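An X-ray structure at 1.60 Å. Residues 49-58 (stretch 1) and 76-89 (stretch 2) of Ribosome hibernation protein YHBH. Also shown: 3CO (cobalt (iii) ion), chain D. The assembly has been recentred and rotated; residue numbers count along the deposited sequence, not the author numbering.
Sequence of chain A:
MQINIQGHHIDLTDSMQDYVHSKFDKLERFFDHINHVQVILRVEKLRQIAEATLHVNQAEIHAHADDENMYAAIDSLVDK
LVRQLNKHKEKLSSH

Stretch 1, residues 49-58: IAEATLHVNQ
Stretch 2 (76-89) SLVDKLVRQLNKHK

A helix laid along a β-strand offers one of the simplest solutions to packing two regular backbones, and residues 49-58 and 76-89 of the ribosome hibernation protein YHBH illustrate it well. Residues 49-56 form an extended strand, with phi between about -100° and -150° and psi mostly between 107° and 147°, rising to 174° at Val 56. Asn 57 (-55/111) and Gln 58 (64/26) then leave the strand. Residues 76-89 are regular α-helix, phi near -64° and psi near -41°, held by i-to-i+4 hydrogen bonds such as Leu 81 N to Leu 77 O at 2.9 Å and Leu 85 N to Leu 81 O at 2.7 Å. Both elements run in the same general direction, their axes crossing at -28° and approaching to 8.9 Å. The register is set by Ala 50 CA and Leu 77 CA, 6.5 Å apart, and by Val 56 CA and Leu 85 CA, at 9.2 Å; the backbones are thus farther apart at the second pair.

Strand alternation selects the side chains that meet the helix. Ala 50, Ala 52, Leu 54 and Val 56 point toward it, whereas Glu 51 and Thr 53 point away. The helix answers with Leu 77, Leu 81, Leu 85 and His 88, spaced by four, four and three residues so that they recur along one flank.

Small residues lie where the backbones are close. Leu 77 (chi1 t, chi2 p) places CD2 3.8 Å from Ala 50 CB and 3.6 Å from Ala 52 CB. Leu 81, in the mt rotamer, brings CD1 to 3.8 Å from Ala 52 CB, so that this alanine touches two successive leucines. Farther along, larger strand side chains take over: Leu 54, also mt, sets its CD1 4.3 Å from Leu 81 CD1 and 3.8 Å from Leu 85 CD1. The CA-to-CB bond of Leu 85 points sideways, but its mt side chain comes nearer, with CD2 4.1 Å from Val 56 CG1.

The row ends at His 88 (chi1 t, chi2 -76°). Val 56, chi1 m, lays CG2 over one face of the imidazole, 4.0 Å from the ring centroid and 25° off its normal, a CH-π contact. Asn 57 O lies at the ring edge, 3.7 Å from His 88 NE2. No hydrogen bond links the stretches; apolar packing dominates the 420 Å² they bury. Outside this interface, His 55 ND1 binds the cobalt ion CO at 2.0 Å.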

# COMPACT_ATOMS: atom_id res chain seq x y z
N ILE A 49 -8.90 -2.10 7.36
CA ILE A 49 -7.94 -2.92 6.62
C ILE A 49 -7.38 -2.26 5.37
O ILE A 49 -8.13 -1.72 4.56
CB ILE A 49 -8.61 -4.25 6.24
CG1 ILE A 49 -9.14 -4.93 7.51
CG2 ILE A 49 -7.63 -5.14 5.48
CD1 ILE A 49 -9.98 -6.18 7.25
N ALA A 50 -6.06 -2.31 5.22
CA ALA A 50 -5.39 -1.74 4.05
C ALA A 50 -4.64 -2.87 3.37
O ALA A 50 -3.84 -3.56 4.00
CB ALA A 50 -4.42 -0.63 4.47
N GLU A 51 -4.91 -3.05 2.08
CA GLU A 51 -4.29 -4.09 1.27
C GLU A 51 -3.54 -3.47 0.11
O GLU A 51 -3.96 -2.44 -0.43
CB GLU A 51 -5.36 -5.03 0.69
CG GLU A 51 -6.30 -5.69 1.69
CD GLU A 51 -7.33 -6.57 1.01
OE1 GLU A 51 -8.14 -7.21 1.71
OE2 GLU A 51 -7.34 -6.63 -0.24
N ALA A 52 -2.44 -4.10 -0.29
CA ALA A 52 -1.68 -3.60 -1.43
C ALA A 52 -0.91 -4.70 -2.16
O ALA A 52 -0.40 -5.65 -1.55
CB ALA A 52 -0.70 -2.50 -0.98
N THR A 53 -0.84 -4.56 -3.47
CA THR A 53 -0.10 -5.47 -4.32
C THR A 53 0.74 -4.59 -5.22
O THR A 53 0.19 -3.74 -5.94
CB THR A 53 -1.02 -6.35 -5.20
OG1 THR A 53 -1.95 -7.06 -4.37
CG2 THR A 53 -0.19 -7.36 -5.98
N LEU A 54 2.05 -4.76 -5.16
CA LEU A 54 2.95 -3.98 -6.00
C LEU A 54 3.55 -4.91 -7.04
O LEU A 54 4.09 -5.97 -6.72
CB LEU A 54 4.07 -3.37 -5.16
CG LEU A 54 3.76 -2.64 -3.84
CD1 LEU A 54 5.00 -1.88 -3.39
CD2 LEU A 54 2.59 -1.70 -4.02
N HIS A 55 3.44 -4.52 -8.30
CA HIS A 55 3.99 -5.31 -9.39
C HIS A 55 5.30 -4.66 -9.80
O HIS A 55 5.32 -3.58 -10.40
CB HIS A 55 2.99 -5.34 -10.54
CG HIS A 55 1.66 -5.92 -10.16
ND1 HIS A 55 1.32 -7.23 -10.41
CD2 HIS A 55 0.61 -5.38 -9.49
CE1 HIS A 55 0.11 -7.48 -9.91
NE2 HIS A 55 -0.34 -6.37 -9.35
N VAL A 56 6.40 -5.32 -9.44
CA VAL A 56 7.74 -4.83 -9.73
C VAL A 56 8.40 -5.73 -10.77
O VAL A 56 7.86 -6.76 -11.15
CB VAL A 56 8.60 -4.81 -8.45
CG1 VAL A 56 7.91 -3.97 -7.37
CG2 VAL A 56 8.82 -6.22 -7.94
N ASN A 57 9.59 -5.34 -11.22
CA ASN A 57 10.30 -6.13 -12.22
C ASN A 57 10.50 -7.59 -11.81
O ASN A 57 11.25 -7.89 -10.88
CB ASN A 57 11.64 -5.47 -12.56
CG ASN A 57 11.49 -4.36 -13.58
OD1 ASN A 57 10.69 -3.44 -13.42
ND2 ASN A 57 12.27 -4.43 -14.66
N GLN A 58 9.80 -8.48 -12.51
CA GLN A 58 9.89 -9.91 -12.28
C GLN A 58 9.42 -10.39 -10.91
O GLN A 58 9.86 -11.44 -10.43
CB GLN A 58 11.32 -10.39 -12.51
CG GLN A 58 11.88 -10.05 -13.88
CD GLN A 58 13.32 -10.47 -14.04
OE1 GLN A 58 14.18 -10.11 -13.24
NE2 GLN A 58 13.59 -11.25 -15.09
N SER A 76 1.11 1.13 8.64
CA SER A 76 1.63 -0.20 8.95
C SER A 76 1.82 -0.99 7.66
O SER A 76 2.81 -1.73 7.52
CB SER A 76 0.66 -0.95 9.87
OG SER A 76 0.58 -0.30 11.13
N LEU A 77 0.89 -0.83 6.72
CA LEU A 77 0.99 -1.53 5.44
C LEU A 77 2.27 -1.15 4.72
O LEU A 77 3.01 -2.00 4.26
CB LEU A 77 -0.21 -1.19 4.55
CG LEU A 77 -0.13 -1.66 3.09
CD1 LEU A 77 0.03 -3.18 3.03
CD2 LEU A 77 -1.39 -1.23 2.34
N VAL A 78 2.53 0.15 4.62
CA VAL A 78 3.72 0.62 3.94
C VAL A 78 4.99 0.08 4.59
O VAL A 78 5.93 -0.32 3.90
CB VAL A 78 3.76 2.16 3.89
CG1 VAL A 78 5.09 2.64 3.32
CG2 VAL A 78 2.61 2.66 3.04
N ASP A 79 5.02 0.04 5.92
CA ASP A 79 6.19 -0.50 6.60
C ASP A 79 6.42 -1.95 6.19
O ASP A 79 7.56 -2.38 6.03
CB ASP A 79 6.04 -0.40 8.12
CG ASP A 79 6.29 1.01 8.64
OD1 ASP A 79 7.20 1.67 8.11
OD2 ASP A 79 5.60 1.45 9.58
N LYS A 80 5.34 -2.71 6.01
CA LYS A 80 5.47 -4.11 5.60
C LYS A 80 5.97 -4.20 4.15
O LYS A 80 6.82 -5.03 3.83
CB LYS A 80 4.13 -4.84 5.70
CG LYS A 80 3.59 -5.00 7.11
CD LYS A 80 2.38 -5.92 7.13
CE LYS A 80 1.78 -6.03 8.52
NZ LYS A 80 0.65 -7.01 8.54
N LEU A 81 5.45 -3.33 3.29
CA LEU A 81 5.85 -3.32 1.89
C LEU A 81 7.32 -2.93 1.75
O LEU A 81 8.06 -3.54 0.97
CB LEU A 81 4.99 -2.33 1.09
CG LEU A 81 3.49 -2.63 1.00
CD1 LEU A 81 2.79 -1.49 0.28
CD2 LEU A 81 3.28 -3.94 0.24
N VAL A 82 7.75 -1.93 2.51
CA VAL A 82 9.14 -1.49 2.47
C VAL A 82 10.09 -2.62 2.86
O VAL A 82 11.12 -2.81 2.22
CB VAL A 82 9.38 -0.27 3.41
CG1 VAL A 82 10.86 0.07 3.46
CG2 VAL A 82 8.59 0.92 2.92
N ARG A 83 9.74 -3.38 3.90
CA ARG A 83 10.57 -4.50 4.33
C ARG A 83 10.72 -5.49 3.19
O ARG A 83 11.83 -5.93 2.87
CB ARG A 83 9.95 -5.24 5.53
CG ARG A 83 9.81 -4.43 6.79
CD ARG A 83 9.73 -5.34 8.02
NE ARG A 83 9.49 -4.58 9.24
CZ ARG A 83 8.29 -4.15 9.63
NH1 ARG A 83 7.22 -4.40 8.89
NH2 ARG A 83 8.17 -3.44 10.74
N GLN A 84 9.60 -5.84 2.57
CA GLN A 84 9.63 -6.78 1.46
C GLN A 84 10.36 -6.23 0.24
O GLN A 84 11.04 -6.96 -0.47
CB GLN A 84 8.21 -7.19 1.08
CG GLN A 84 7.49 -7.96 2.17
CD GLN A 84 6.11 -8.42 1.73
OE1 GLN A 84 5.96 -9.14 0.75
NE2 GLN A 84 5.09 -7.99 2.47
N LEU A 85 10.21 -4.93 -0.01
CA LEU A 85 10.88 -4.29 -1.15
C LEU A 85 12.39 -4.28 -0.95
O LEU A 85 13.15 -4.47 -1.91
CB LEU A 85 10.35 -2.87 -1.34
CG LEU A 85 8.99 -2.76 -2.04
CD1 LEU A 85 8.44 -1.34 -1.86
CD2 LEU A 85 9.14 -3.10 -3.52
N ASN A 86 12.83 -4.04 0.28
CA ASN A 86 14.26 -4.03 0.58
C ASN A 86 14.85 -5.41 0.35
O ASN A 86 15.91 -5.55 -0.25
CB ASN A 86 14.49 -3.56 2.02
CG ASN A 86 14.48 -2.06 2.15
OD1 ASN A 86 14.10 -1.51 3.18
ND2 ASN A 86 14.91 -1.37 1.09
N LYS A 87 14.12 -6.44 0.78
CA LYS A 87 14.58 -7.81 0.59
C LYS A 87 14.64 -8.12 -0.91
O LYS A 87 15.64 -8.64 -1.41
CB LYS A 87 13.64 -8.80 1.29
CG LYS A 87 13.55 -8.59 2.79
CD LYS A 87 12.64 -9.61 3.45
CE LYS A 87 12.56 -9.39 4.96
NZ LYS A 87 11.69 -10.38 5.65
N HIS A 88 13.58 -7.79 -1.63
CA HIS A 88 13.54 -8.04 -3.07
C HIS A 88 14.59 -7.22 -3.81
O HIS A 88 15.12 -7.65 -4.83
CB HIS A 88 12.15 -7.72 -3.63
CG HIS A 88 12.10 -7.72 -5.12
ND1 HIS A 88 12.61 -6.68 -5.88
CD2 HIS A 88 11.64 -8.64 -6.00
CE1 HIS A 88 12.46 -6.97 -7.16
NE2 HIS A 88 11.88 -8.15 -7.26
N LYS A 89 14.88 -6.03 -3.29
CA LYS A 89 15.87 -5.16 -3.91
C LYS A 89 17.24 -5.80 -3.70
O LYS A 89 18.13 -5.67 -4.53
CB LYS A 89 15.83 -3.77 -3.27
CG LYS A 89 16.75 -2.76 -3.94
CD LYS A 89 16.62 -1.39 -3.30
CE LYS A 89 17.52 -0.37 -3.98
NZ LYS A 89 17.39 0.98 -3.35
CO 3CO D . 1.80 -8.59 -11.82